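Local coordinates for Ras GTPase-activating-like protein IQGAP2 (Homo sapiens, PDB 5CJP) that probably binds GTP-loaded Rho-family GTPases through a domain related to the Ras GTPase activators, as other IQGAPs bind Cdc42, at residues F18-L21 / L26-A29; F49-Y54 / Y62-L67; A175-L180 / S291-Y296; R182-V187 / K272-A277. One frame throughout, in Å; residues are numbered along the deposited sequence.

Contact 1 (F18-L21 / L26-A29); sequences FYLL and LYLA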
loop_
_atom_site.group_PDB
_atom_site.type_symbol
_atom_site.label_atom_id
_atom_site.label_comp_id
_atom_site.label_asym_id
_atom_site.label_seq_id
_atom_site.Cartn_x
_atom_site.Cartn_y
_atom_site.Cartn_z
ATOM N N PHE E 18 5.012 -5.008 -17.936
ATOM C CA PHE E 18 4.993 -5.522 -16.585
ATOM C C PHE E 18 6.065 -6.574 -16.367
ATOM O O PHE E 18 6.692 -6.628 -15.320
ATOM C CB PHE E 18 3.599 -6.053 -16.278
ATOM C CG PHE E 18 2.557 -4.981 -16.245
ATOM C CD1 PHE E 18 2.886 -3.661 -16.546
ATOM C CD2 PHE E 18 1.257 -5.277 -15.877
ATOM C CE1 PHE E 18 1.939 -2.653 -16.473
ATOM C CE2 PHE E 18 0.299 -4.272 -15.801
ATOM C CZ PHE E 18 0.639 -2.958 -16.099
ATOM N N TYR E 19 6.279 -7.402 -17.375
ATOM C CA TYR E 19 7.283 -8.452 -17.307
ATOM C C TYR E 19 8.700 -7.871 -17.149
ATOM O O TYR E 19 9.438 -8.255 -16.263
ATOM C CB TYR E 19 7.205 -9.300 -18.578
ATOM C CG TYR E 19 8.331 -10.295 -18.691
ATOM C CD1 TYR E 19 8.493 -11.295 -17.737
ATOM C CD2 TYR E 19 9.245 -10.230 -19.746
ATOM C CE1 TYR E 19 9.537 -12.211 -17.825
ATOM C CE2 TYR E 19 10.295 -11.146 -19.851
ATOM C CZ TYR E 19 10.440 -12.133 -18.889
ATOM O OH TYR E 19 11.486 -13.037 -18.972
ATOM N N LEU E 20 9.074 -6.952 -18.023
ATOM C CA LEU E 20 10.383 -6.341 -17.944
ATOM C C LEU E 20 10.575 -5.570 -16.642
ATOM O O LEU E 20 11.646 -5.615 -16.040
ATOM C CB LEU E 20 10.597 -5.421 -19.142
ATOM C CG LEU E 20 10.629 -6.176 -20.482
ATOM C CD1 LEU E 20 10.910 -5.213 -21.623
ATOM C CD2 LEU E 20 11.705 -7.265 -20.415
ATOM N N LEU E 21 9.543 -4.867 -16.191
ATOM C CA LEU E 21 9.659 -4.121 -14.943
ATOM C C LEU E 21 10.107 -4.986 -13.769
ATOM O O LEU E 21 10.919 -4.547 -12.958
ATOM C CB LEU E 21 8.334 -3.471 -14.579
ATOM C CG LEU E 21 8.158 -2.028 -15.022
ATOM C CD1 LEU E 21 6.759 -1.572 -14.654
ATOM C CD2 LEU E 21 9.203 -1.161 -14.354
ATOM N N LEU E 26 16.834 -3.616 -16.350
ATOM C CA LEU E 26 17.993 -3.125 -17.092
ATOM C C LEU E 26 17.675 -2.993 -18.569
ATOM O O LEU E 26 18.044 -2.000 -19.216
ATOM C CB LEU E 26 19.176 -4.063 -16.923
ATOM C CG LEU E 26 19.788 -4.089 -15.532
ATOM C CD1 LEU E 26 20.885 -5.134 -15.523
ATOM C CD2 LEU E 26 20.337 -2.716 -15.166
ATOM N N TYR E 27 16.991 -3.999 -19.104
ATOM C CA TYR E 27 16.632 -4.002 -20.508
ATOM C C TYR E 27 15.494 -3.005 -20.763
ATOM O O TYR E 27 15.431 -2.370 -21.823
ATOM C CB TYR E 27 16.269 -5.437 -20.937
ATOM C CG TYR E 27 15.863 -5.572 -22.389
ATOM C CD1 TYR E 27 16.702 -5.132 -23.413
ATOM C CD2 TYR E 27 14.613 -6.087 -22.742
ATOM C CE1 TYR E 27 16.315 -5.189 -24.756
ATOM C CE2 TYR E 27 14.211 -6.144 -24.076
ATOM C CZ TYR E 27 15.074 -5.691 -25.077
ATOM O OH TYR E 27 14.691 -5.727 -26.387
ATOM N N LEU E 28 14.598 -2.846 -19.789
ATOM C CA LEU E 28 13.502 -1.880 -19.945
ATOM C C LEU E 28 14.157 -0.498 -20.087
ATOM O O LEU E 28 13.825 0.276 -21.000
ATOM C CB LEU E 28 12.588 -1.879 -18.721
ATOM C CG LEU E 28 11.121 -1.514 -18.978
ATOM C CD1 LEU E 28 10.503 -0.917 -17.747
ATOM C CD2 LEU E 28 11.013 -0.528 -20.079
ATOM N N ALA E 29 15.081 -0.198 -19.169
ATOM C CA ALA E 29 15.808 1.063 -19.186
ATOM C C ALA E 29 16.435 1.281 -20.555
ATOM O O ALA E 29 16.319 2.365 -21.136
ATOM C CB ALA E 29 16.893 1.063 -18.122
#
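Leu20 and Tyr27 leave their helices by different first torsions: in Leu20 CG lies opposite the carbonyl carbon (chi1 -65°), whereas in Tyr27 the ring is swung opposite the backbone N (chi1 180°). The two settings bring a methyl of Leu20 to the rim of the phenol ring. Leu20 CD2 meets the ring edge near its plane, 3.9 Å from Tyr27 CD2; its sister methyl Leu20 CD1, well off that plane, is 4.0 Å from Tyr27 CD2. Nearer its backbone, Leu20 uses its stem. Leu20 CB meets the branch point of Leu28 at 3.9 Å from CG, where the backbones come closest, with 5.8 Å between the CA atoms of Leu20 and Leu28. Leu28 turns one branch aside to a second partner: its CD1 methyl reaches Leu21 CD2 at 3.6 Å. Leu21 leaves its backbone pointing away from the other segment, and only the end of its side chain returns to make this touch. No hydrogen bond spans the pair; the grip is wholly apolar. The polar end of Tyr27 is used outside it, since its OH is hydrogen-bonded to Asp364 of a second subunit, and Leu366 of that subunit packs on Leu20. Asn24, between the segments, hydrogen-bonds through OD1 to Tyr27 N at the beginning of the second helix. The arrangement is that of two consecutive helices joined by a very short link at Asn24: helix 7-23 is followed almost at once by helix 25-34, and Leu20, Leu21 and Leu28 pack where the two meet.

Contact 2 (F49-Y54 / Y62-L67); sequences FTLYNY and YLLLKL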
loop_
_atom_site.group_PDB
_atom_site.type_symbol
_atom_site.label_atom_id
_atom_site.label_comp_id
_atom_site.label_asym_id
_atom_site.label_seq_id
_atom_site.Cartn_x
_atom_site.Cartn_y
_atom_site.Cartn_z
ATOM N N PHE E 49 11.682 4.132 -10.045
ATOM C CA PHE E 49 11.175 3.604 -8.777
ATOM C C PHE E 49 11.569 2.147 -8.607
ATOM O O PHE E 49 11.901 1.701 -7.510
ATOM C CB PHE E 49 9.650 3.730 -8.698
ATOM C CG PHE E 49 9.091 3.351 -7.363
ATOM C CD1 PHE E 49 9.283 4.176 -6.250
ATOM C CD2 PHE E 49 8.437 2.131 -7.180
ATOM C CE1 PHE E 49 8.836 3.783 -4.968
ATOM C CE2 PHE E 49 7.990 1.734 -5.901
ATOM C CZ PHE E 49 8.193 2.562 -4.801
ATOM N N THR E 50 11.533 1.408 -9.705
ATOM C CA THR E 50 11.879 0.007 -9.687
ATOM C C THR E 50 13.370 -0.163 -9.544
ATOM O O THR E 50 13.831 -1.029 -8.798
ATOM C CB THR E 50 11.411 -0.657 -10.960
ATOM O OG1 THR E 50 10.000 -0.470 -11.065
ATOM C CG2 THR E 50 11.730 -2.148 -10.942
ATOM N N LEU E 51 14.128 0.664 -10.261
ATOM C CA LEU E 51 15.577 0.598 -10.181
ATOM C C LEU E 51 16.054 0.888 -8.745
ATOM O O LEU E 51 17.069 0.352 -8.306
ATOM C CB LEU E 51 16.200 1.581 -11.160
ATOM C CG LEU E 51 15.975 1.194 -12.622
ATOM C CD1 LEU E 51 16.567 2.271 -13.516
ATOM C CD2 LEU E 51 16.623 -0.153 -12.924
ATOM N N TYR E 52 15.318 1.716 -8.006
ATOM C CA TYR E 52 15.714 2.019 -6.633
ATOM C C TYR E 52 15.807 0.741 -5.819
ATOM O O TYR E 52 16.737 0.568 -5.048
ATOM C CB TYR E 52 14.720 2.962 -5.938
ATOM C CG TYR E 52 14.697 4.397 -6.433
ATOM C CD1 TYR E 52 15.865 5.037 -6.862
ATOM C CD2 TYR E 52 13.499 5.137 -6.424
ATOM C CE1 TYR E 52 15.841 6.366 -7.273
ATOM C CE2 TYR E 52 13.466 6.464 -6.825
ATOM C CZ TYR E 52 14.638 7.075 -7.244
ATOM O OH TYR E 52 14.613 8.406 -7.613
ATOM N N ASN E 53 14.843 -0.154 -5.987
ATOM C CA ASN E 53 14.851 -1.420 -5.252
ATOM C C ASN E 53 15.812 -2.394 -5.920
ATOM O O ASN E 53 16.542 -3.119 -5.253
ATOM C CB ASN E 53 13.447 -2.039 -5.220
ATOM C CG ASN E 53 13.438 -3.429 -4.628
ATOM O OD1 ASN E 53 13.621 -3.609 -3.424
ATOM N ND2 ASN E 53 13.240 -4.434 -5.483
ATOM N N TYR E 54 15.811 -2.401 -7.243
ATOM C CA TYR E 54 16.682 -3.305 -7.973
ATOM C C TYR E 54 18.174 -3.057 -7.696
ATOM O O TYR E 54 18.928 -3.992 -7.473
ATOM C CB TYR E 54 16.399 -3.205 -9.476
ATOM C CG TYR E 54 17.242 -4.142 -10.289
ATOM C CD1 TYR E 54 16.925 -5.486 -10.372
ATOM C CD2 TYR E 54 18.411 -3.688 -10.942
ATOM C CE1 TYR E 54 17.745 -6.374 -11.080
ATOM C CE2 TYR E 54 19.234 -4.570 -11.655
ATOM C CZ TYR E 54 18.892 -5.899 -11.716
ATOM O OH TYR E 54 19.669 -6.762 -12.428
ATOM N N TYR E 62 26.002 -2.318 -9.884
ATOM C CA TYR E 62 27.121 -2.423 -10.797
ATOM C C TYR E 62 26.605 -2.531 -12.242
ATOM O O TYR E 62 27.085 -1.835 -13.145
ATOM C CB TYR E 62 27.952 -3.655 -10.452
ATOM C CG TYR E 62 28.958 -3.995 -11.510
ATOM C CD1 TYR E 62 30.121 -3.243 -11.656
ATOM C CD2 TYR E 62 28.728 -5.043 -12.399
ATOM C CE1 TYR E 62 31.030 -3.524 -12.662
ATOM C CE2 TYR E 62 29.626 -5.332 -13.412
ATOM C CZ TYR E 62 30.777 -4.570 -13.534
ATOM O OH TYR E 62 31.687 -4.862 -14.515
ATOM N N LEU E 63 25.625 -3.404 -12.459
ATOM C CA LEU E 63 25.075 -3.588 -13.804
ATOM C C LEU E 63 24.399 -2.307 -14.323
ATOM O O LEU E 63 24.492 -1.955 -15.517
ATOM C CB LEU E 63 24.074 -4.749 -13.795
ATOM C CG LEU E 63 24.606 -6.116 -13.345
ATOM C CD1 LEU E 63 23.454 -7.094 -13.179
ATOM C CD2 LEU E 63 25.602 -6.638 -14.357
ATOM N N LEU E 64 23.717 -1.604 -13.426
ATOM C CA LEU E 64 23.041 -0.378 -13.822
ATOM C C LEU E 64 24.087 0.638 -14.244
ATOM O O LEU E 64 23.871 1.412 -15.181
ATOM C CB LEU E 64 22.217 0.162 -12.660
ATOM C CG LEU E 64 21.529 1.497 -12.876
ATOM C CD1 LEU E 64 20.670 1.438 -14.124
ATOM C CD2 LEU E 64 20.708 1.816 -11.647
ATOM N N LEU E 65 25.223 0.650 -13.543
ATOM C CA LEU E 65 26.306 1.570 -13.885
ATOM C C LEU E 65 26.841 1.226 -15.263
ATOM O O LEU E 65 27.121 2.107 -16.066
ATOM C CB LEU E 65 27.448 1.502 -12.857
ATOM C CG LEU E 65 27.182 2.223 -11.525
ATOM C CD1 LEU E 65 28.274 1.921 -10.510
ATOM C CD2 LEU E 65 27.045 3.714 -11.783
ATOM N N LYS E 66 26.978 -0.059 -15.549
ATOM C CA LYS E 66 27.488 -0.451 -16.853
ATOM C C LYS E 66 26.463 -0.127 -17.914
ATOM O O LYS E 66 26.817 0.189 -19.048
ATOM C CB LYS E 66 27.824 -1.937 -16.864
ATOM C CG LYS E 66 28.819 -2.300 -15.777
ATOM C CD LYS E 66 30.146 -1.554 -15.950
ATOM C CE LYS E 66 30.869 -1.999 -17.217
ATOM N NZ LYS E 66 32.285 -1.542 -17.225
ATOM N N LEU E 67 25.188 -0.187 -17.544
ATOM C CA LEU E 67 24.120 0.130 -18.487
ATOM C C LEU E 67 24.243 1.617 -18.813
ATOM O O LEU E 67 24.252 2.017 -19.974
ATOM C CB LEU E 67 22.761 -0.166 -17.855
ATOM C CG LEU E 67 21.481 -0.093 -18.688
ATOM C CD1 LEU E 67 20.672 1.078 -18.256
ATOM C CD2 LEU E 67 21.804 -0.052 -20.166
#
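Leu51 and Leu64 form the buried part of this contact, each directed at the other helix. Their CD1 methyls meet at 4.2 Å, while the CA atoms of Leu51 and Leu64, the nearest pair of the two backbones, remain 8.4 Å apart; the interval is bridged by side chains alone. Met96 and Phe100 of helix 92-102 each touch both leucines and close this side. Helix 37-54 and helix 58-79 are two consecutive helices joined by a short link, and the link and the beginning of the second helix supply Asn57, Arg59 and Glu60 to a bound GTP, which lies about 7 Å from the side chain of Tyr54. The other part of the contact pairs a buried ring with a leucine that is partly exposed, Leu63. Tyr54 extends its ring with CG opposite the backbone N (chi1 -178°), carrying the phenol across the gap until OH stands 3.9 Å from Leu63 CD1. This is a van der Waals touch between a hydroxyl and a methyl at the end of a side chain that crosses the phenol at a slant. Leu63 meets the other segment through that one methyl. Leu26 of helix 25-34 leans on both Tyr54 and Leu63 here, and an aromatic side chain from a chain of another protein also packs on Tyr54.

Contact 3 (A175-L180 / S291-Y296); sequences ASIENL and SSMNNY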
loop_
_atom_site.group_PDB
_atom_site.type_symbol
_atom_site.label_atom_id
_atom_site.label_comp_id
_atom_site.label_asym_id
_atom_site.label_seq_id
_atom_site.Cartn_x
_atom_site.Cartn_y
_atom_site.Cartn_z
ATOM N N ALA E 175 22.158 46.717 -1.869
ATOM C CA ALA E 175 21.989 45.821 -0.736
ATOM C C ALA E 175 21.706 44.398 -1.206
ATOM O O ALA E 175 22.319 43.443 -0.719
ATOM C CB ALA E 175 20.850 46.316 0.153
ATOM N N SER E 176 20.774 44.256 -2.145
ATOM C CA SER E 176 20.427 42.944 -2.675
ATOM C C SER E 176 21.672 42.237 -3.161
ATOM O O SER E 176 21.846 41.041 -2.950
ATOM C CB SER E 176 19.422 43.074 -3.825
ATOM O OG SER E 176 18.107 43.289 -3.341
ATOM N N ILE E 177 22.551 42.979 -3.813
ATOM C CA ILE E 177 23.784 42.399 -4.318
ATOM C C ILE E 177 24.665 41.969 -3.158
ATOM O O ILE E 177 25.474 41.059 -3.290
ATOM C CB ILE E 177 24.544 43.400 -5.175
ATOM C CG1 ILE E 177 23.653 43.807 -6.346
ATOM C CG2 ILE E 177 25.849 42.810 -5.666
ATOM C CD1 ILE E 177 24.183 44.973 -7.102
ATOM N N GLU E 178 24.506 42.624 -2.014
ATOM C CA GLU E 178 25.309 42.277 -0.857
ATOM C C GLU E 178 24.724 41.031 -0.246
ATOM O O GLU E 178 25.440 40.075 0.035
ATOM C CB GLU E 178 25.305 43.406 0.170
ATOM C CG GLU E 178 26.686 43.964 0.432
ATOM C CD GLU E 178 27.638 42.918 0.970
ATOM O OE1 GLU E 178 27.503 42.552 2.158
ATOM O OE2 GLU E 178 28.510 42.454 0.202
ATOM N N ASN E 179 23.412 41.055 -0.050
ATOM C CA ASN E 179 22.697 39.925 0.515
ATOM C C ASN E 179 22.944 38.685 -0.340
ATOM O O ASN E 179 23.352 37.643 0.168
ATOM C CB ASN E 179 21.189 40.208 0.559
ATOM C CG ASN E 179 20.818 41.292 1.560
ATOM O OD1 ASN E 179 20.976 41.125 2.767
ATOM N ND2 ASN E 179 20.320 42.408 1.055
ATOM N N LEU E 180 22.698 38.817 -1.641
ATOM C CA LEU E 180 22.861 37.717 -2.583
ATOM C C LEU E 180 24.234 37.058 -2.484
ATOM O O LEU E 180 24.334 35.833 -2.379
ATOM C CB LEU E 180 22.634 38.205 -4.023
ATOM C CG LEU E 180 21.752 37.375 -4.989
ATOM C CD1 LEU E 180 21.976 37.886 -6.413
ATOM C CD2 LEU E 180 22.087 35.885 -4.921
ATOM N N SER E 291 27.567 43.695 -12.538
ATOM C CA SER E 291 28.992 43.534 -12.826
ATOM C C SER E 291 29.925 43.573 -11.614
ATOM O O SER E 291 31.045 43.068 -11.673
ATOM C CB SER E 291 29.437 44.592 -13.836
ATOM O OG SER E 291 29.338 45.899 -13.294
ATOM N N SER E 292 29.482 44.176 -10.521
ATOM C CA SER E 292 30.317 44.239 -9.332
ATOM C C SER E 292 30.619 42.833 -8.812
ATOM O O SER E 292 31.575 42.632 -8.056
ATOM C CB SER E 292 29.627 45.061 -8.245
ATOM O OG SER E 292 28.375 44.506 -7.903
ATOM N N MET E 293 29.807 41.863 -9.233
ATOM C CA MET E 293 29.966 40.476 -8.804
ATOM C C MET E 293 30.920 39.681 -9.678
ATOM O O MET E 293 31.275 38.559 -9.341
ATOM C CB MET E 293 28.608 39.763 -8.782
ATOM C CG MET E 293 27.600 40.365 -7.805
ATOM S SD MET E 293 25.981 39.529 -7.688
ATOM C CE MET E 293 26.277 38.353 -6.397
ATOM N N ASN E 294 31.351 40.259 -10.791
ATOM C CA ASN E 294 32.236 39.542 -11.694
ATOM C C ASN E 294 33.530 39.066 -11.071
ATOM O O ASN E 294 34.144 38.108 -11.554
ATOM C CB ASN E 294 32.527 40.386 -12.928
ATOM C CG ASN E 294 31.303 40.589 -13.774
ATOM O OD1 ASN E 294 30.304 39.890 -13.603
ATOM N ND2 ASN E 294 31.364 41.539 -14.692
ATOM N N ASN E 295 33.956 39.730 -10.004
ATOM C CA ASN E 295 35.181 39.329 -9.336
ATOM C C ASN E 295 34.878 38.070 -8.541
ATOM O O ASN E 295 35.667 37.130 -8.533
ATOM C CB ASN E 295 35.671 40.437 -8.405
ATOM C CG ASN E 295 35.981 41.720 -9.147
ATOM O OD1 ASN E 295 36.832 41.741 -10.036
ATOM N ND2 ASN E 295 35.294 42.799 -8.786
ATOM N N TYR E 296 33.724 38.057 -7.880
ATOM C CA TYR E 296 33.310 36.897 -7.096
ATOM C C TYR E 296 33.024 35.731 -8.036
ATOM O O TYR E 296 33.374 34.587 -7.743
ATOM C CB TYR E 296 32.053 37.215 -6.272
ATOM C CG TYR E 296 31.435 36.020 -5.549
ATOM C CD1 TYR E 296 32.094 35.385 -4.494
ATOM C CD2 TYR E 296 30.168 35.550 -5.905
ATOM C CE1 TYR E 296 31.500 34.309 -3.800
ATOM C CE2 TYR E 296 29.562 34.477 -5.217
ATOM C CZ TYR E 296 30.227 33.864 -4.166
ATOM O OH TYR E 296 29.606 32.837 -3.470
#
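The closest backbone approach is between Ile177 and Met293, whose CA atoms are 7.9 Å apart, and it pairs a regular helix with the turn 291-293 that leads into helix 294-311. Asn294 N already bonds to Ser291 O, at 3.0 Å, as the chain winds into that helix. From the first side the main contact is made by one branch of Ile177. Its CG2 methyl is placed opposite the backbone N, while the longer CG1 arm lies beside the backbone N (chi1 -60°). Ile177 CG2 lies 3.7 Å from Met293 CG and 3.9 Å from Met293 SD, the two side chains passing at a slant. Ser292 adds its hydroxyl at the outer margin, OG lying 3.8 Å from Ile177 CG2, a touch without hydrogen bonding. The rotation about CG-SD of the methionine (chi3 90°) bends the chain and carries the terminal methyl further along helix 167-193 to a second contact: Met293 CE lies 4.3 Å from Leu180 CD1. Ile177 and Leu180, three residues apart on one helical face, are thus both touched by Met293, which is buried, while neighbouring Ser292 is exposed. On the inner side Val273 of helix 261-278 packs against both Leu180 and Met293, and Leu180 also rests on Ile129 and Thr131 of a loop. Arg181 lies against Met293 from helix 167-193 itself, so the entry to helix 294-311 is seated between that helix and helix 261-278.

Contact 4 (R182-V187 / K272-A277); sequences RVTDKV and KVLQHA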
loop_
_atom_site.group_PDB
_atom_site.type_symbol
_atom_site.label_atom_id
_atom_site.label_comp_id
_atom_site.label_asym_id
_atom_site.label_seq_id
_atom_site.Cartn_x
_atom_site.Cartn_y
_atom_site.Cartn_z
ATOM N N ARG E 182 26.224 37.056 -0.078
ATOM C CA ARG E 182 26.356 36.469 1.243
ATOM C C ARG E 182 25.681 35.101 1.348
ATOM O O ARG E 182 26.265 34.158 1.879
ATOM C CB ARG E 182 25.744 37.415 2.262
ATOM C CG ARG E 182 26.594 37.657 3.468
ATOM C CD ARG E 182 25.746 38.294 4.535
ATOM N NE ARG E 182 24.659 37.392 4.912
ATOM C CZ ARG E 182 23.372 37.632 4.691
ATOM N NH1 ARG E 182 22.987 38.754 4.085
ATOM N NH2 ARG E 182 22.466 36.751 5.089
ATOM N N VAL E 183 24.440 35.001 0.869
ATOM C CA VAL E 183 23.720 33.730 0.911
ATOM C C VAL E 183 24.330 32.747 -0.068
ATOM O O VAL E 183 24.421 31.562 0.207
ATOM C CB VAL E 183 22.237 33.890 0.568
ATOM C CG1 VAL E 183 21.421 33.824 1.828
ATOM C CG2 VAL E 183 21.989 35.202 -0.114
ATOM N N THR E 184 24.766 33.253 -1.212
ATOM C CA THR E 184 25.369 32.410 -2.225
ATOM C C THR E 184 26.619 31.731 -1.708
ATOM O O THR E 184 26.816 30.537 -1.932
ATOM C CB THR E 184 25.749 33.220 -3.473
ATOM O OG1 THR E 184 24.575 33.810 -4.028
ATOM C CG2 THR E 184 26.402 32.336 -4.515
ATOM N N ASP E 185 27.469 32.492 -1.021
ATOM C CA ASP E 185 28.716 31.943 -0.500
ATOM C C ASP E 185 28.413 30.822 0.490
ATOM O O ASP E 185 29.144 29.831 0.558
ATOM C CB ASP E 185 29.570 33.032 0.168
ATOM C CG ASP E 185 31.065 32.700 0.148
ATOM O OD1 ASP E 185 31.764 33.027 1.127
ATOM O OD2 ASP E 185 31.551 32.120 -0.856
ATOM N N LYS E 186 27.335 30.973 1.259
ATOM C CA LYS E 186 26.950 29.931 2.199
ATOM C C LYS E 186 26.609 28.662 1.414
ATOM O O LYS E 186 27.105 27.585 1.731
ATOM C CB LYS E 186 25.754 30.375 3.044
ATOM C CG LYS E 186 26.107 31.429 4.086
ATOM C CD LYS E 186 25.016 31.624 5.119
ATOM C CE LYS E 186 25.515 32.543 6.233
ATOM N NZ LYS E 186 24.515 32.776 7.322
ATOM N N VAL E 187 25.786 28.784 0.377
ATOM C CA VAL E 187 25.424 27.633 -0.440
ATOM C C VAL E 187 26.661 27.001 -1.063
ATOM O O VAL E 187 26.888 25.803 -0.951
ATOM C CB VAL E 187 24.483 28.022 -1.585
ATOM C CG1 VAL E 187 24.313 26.849 -2.517
ATOM C CG2 VAL E 187 23.136 28.468 -1.032
ATOM N N LYS E 272 21.066 31.575 -10.194
ATOM C CA LYS E 272 21.550 32.305 -11.344
ATOM C C LYS E 272 23.025 32.655 -11.151
ATOM O O LYS E 272 23.850 32.411 -12.033
ATOM C CB LYS E 272 20.718 33.566 -11.568
ATOM C CG LYS E 272 21.041 34.279 -12.870
ATOM C CD LYS E 272 20.163 35.480 -13.050
ATOM C CE LYS E 272 20.578 36.313 -14.253
ATOM N NZ LYS E 272 19.799 37.596 -14.279
ATOM N N VAL E 273 23.371 33.213 -10.001
ATOM C CA VAL E 273 24.770 33.552 -9.766
ATOM C C VAL E 273 25.657 32.319 -9.864
ATOM O O VAL E 273 26.700 32.352 -10.509
ATOM C CB VAL E 273 24.985 34.191 -8.389
ATOM C CG1 VAL E 273 26.475 34.380 -8.145
ATOM C CG2 VAL E 273 24.278 35.525 -8.326
ATOM N N LEU E 274 25.250 31.223 -9.231
ATOM C CA LEU E 274 26.053 30.012 -9.279
ATOM C C LEU E 274 26.156 29.385 -10.679
ATOM O O LEU E 274 27.204 28.828 -11.023
ATOM C CB LEU E 274 25.545 28.991 -8.246
ATOM C CG LEU E 274 25.813 29.301 -6.756
ATOM C CD1 LEU E 274 25.333 28.143 -5.887
ATOM C CD2 LEU E 274 27.292 29.528 -6.519
ATOM N N GLN E 275 25.096 29.478 -11.489
ATOM C CA GLN E 275 25.134 28.936 -12.851
ATOM C C GLN E 275 26.255 29.662 -13.566
ATOM O O GLN E 275 27.200 29.049 -14.041
ATOM C CB GLN E 275 23.848 29.227 -13.608
ATOM C CG GLN E 275 23.281 28.090 -14.464
ATOM C CD GLN E 275 24.301 27.284 -15.271
ATOM O OE1 GLN E 275 25.158 26.631 -14.697
ATOM N NE2 GLN E 275 24.186 27.310 -16.604
ATOM N N HIS E 276 26.139 30.984 -13.615
ATOM C CA HIS E 276 27.141 31.828 -14.259
ATOM C C HIS E 276 28.561 31.487 -13.841
ATOM O O HIS E 276 29.452 31.385 -14.689
ATOM C CB HIS E 276 26.855 33.295 -13.959
ATOM C CG HIS E 276 25.744 33.860 -14.782
ATOM N ND1 HIS E 276 25.962 34.534 -15.965
ATOM C CD2 HIS E 276 24.400 33.804 -14.622
ATOM C CE1 HIS E 276 24.801 34.869 -16.497
ATOM N NE2 HIS E 276 23.838 34.438 -15.704
ATOM N N ALA E 277 28.770 31.309 -12.539
ATOM C CA ALA E 277 30.090 30.970 -12.027
ATOM C C ALA E 277 30.525 29.618 -12.562
ATOM O O ALA E 277 31.630 29.481 -13.071
ATOM C CB ALA E 277 30.075 30.949 -10.525
#
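Thr184 spends its hydroxyl on its own helix, OG1 hydrogen-bonding to the carbonyl oxygen of Leu180 one turn back, and turns its methyl to the neighbouring helix. With OG1 beside the backbone N (chi1 -61°), CG2 takes the place opposite that nitrogen and projects into the interface. There Thr184 CG2 lies 3.6 Å from Leu274 CD2 and 3.8 Å from Leu274 CG, the threonine and the leucine running past each other in opposite senses. A looser touch, 4.2 Å, joins the same Thr184 CG2 to Val273 CG1. Leu274 is forked between two partners: while CD2 serves Thr184, its other methyl, CD1, meets Val187 CG1 at 3.8 Å. Thr184 and Val187 stand three residues apart on one face, so a single leucine binds successive turns of helix 167-193. The axes of the two short segments come within 10.7 Å and cross at -61°, an inclined crossing that confines the touch to a few residues about the Thr184 and Leu274 pair. All four touching residues are buried, and with the threonine hydroxyl already bonded the interface is made of hydrocarbon. Ile121 of helix 111-123 and Ile242 of helix 222-243 pack on Val187, and Tyr234 packs on Leu274. Next to that leucine, Gln275 hydrogen-bonds through NE2 to the backbone of a chain of another protein. The crossing belongs to the core of the all-helical Ras-GAP-type domain, close behind a surface that binds a partner protein, consistent with the GTPase-binding face of the family.

How the contacts relate
The four contacts fall into two groups on opposite sides of the chain's centre. Contacts 1 and 2, with centres 11 Å apart, come first in sequence and involve three successive helices, 7-23, 25-34 and 37-54, followed by helix 58-79; they touch directly, for instance where Leu26 meets Leu63. Contacts 3 and 4 lie 10 Å apart and share helix 167-193, with contact 4 nested inside the loop that contact 3 closes. Between the groups the centres are 33 to 49 Å apart and no atoms touch. The elongated helical molecule therefore has local packing between near neighbours in sequence on one side of the centre, and on the other long-range packing of helix 167-193 against helices 261-278 and 294-311.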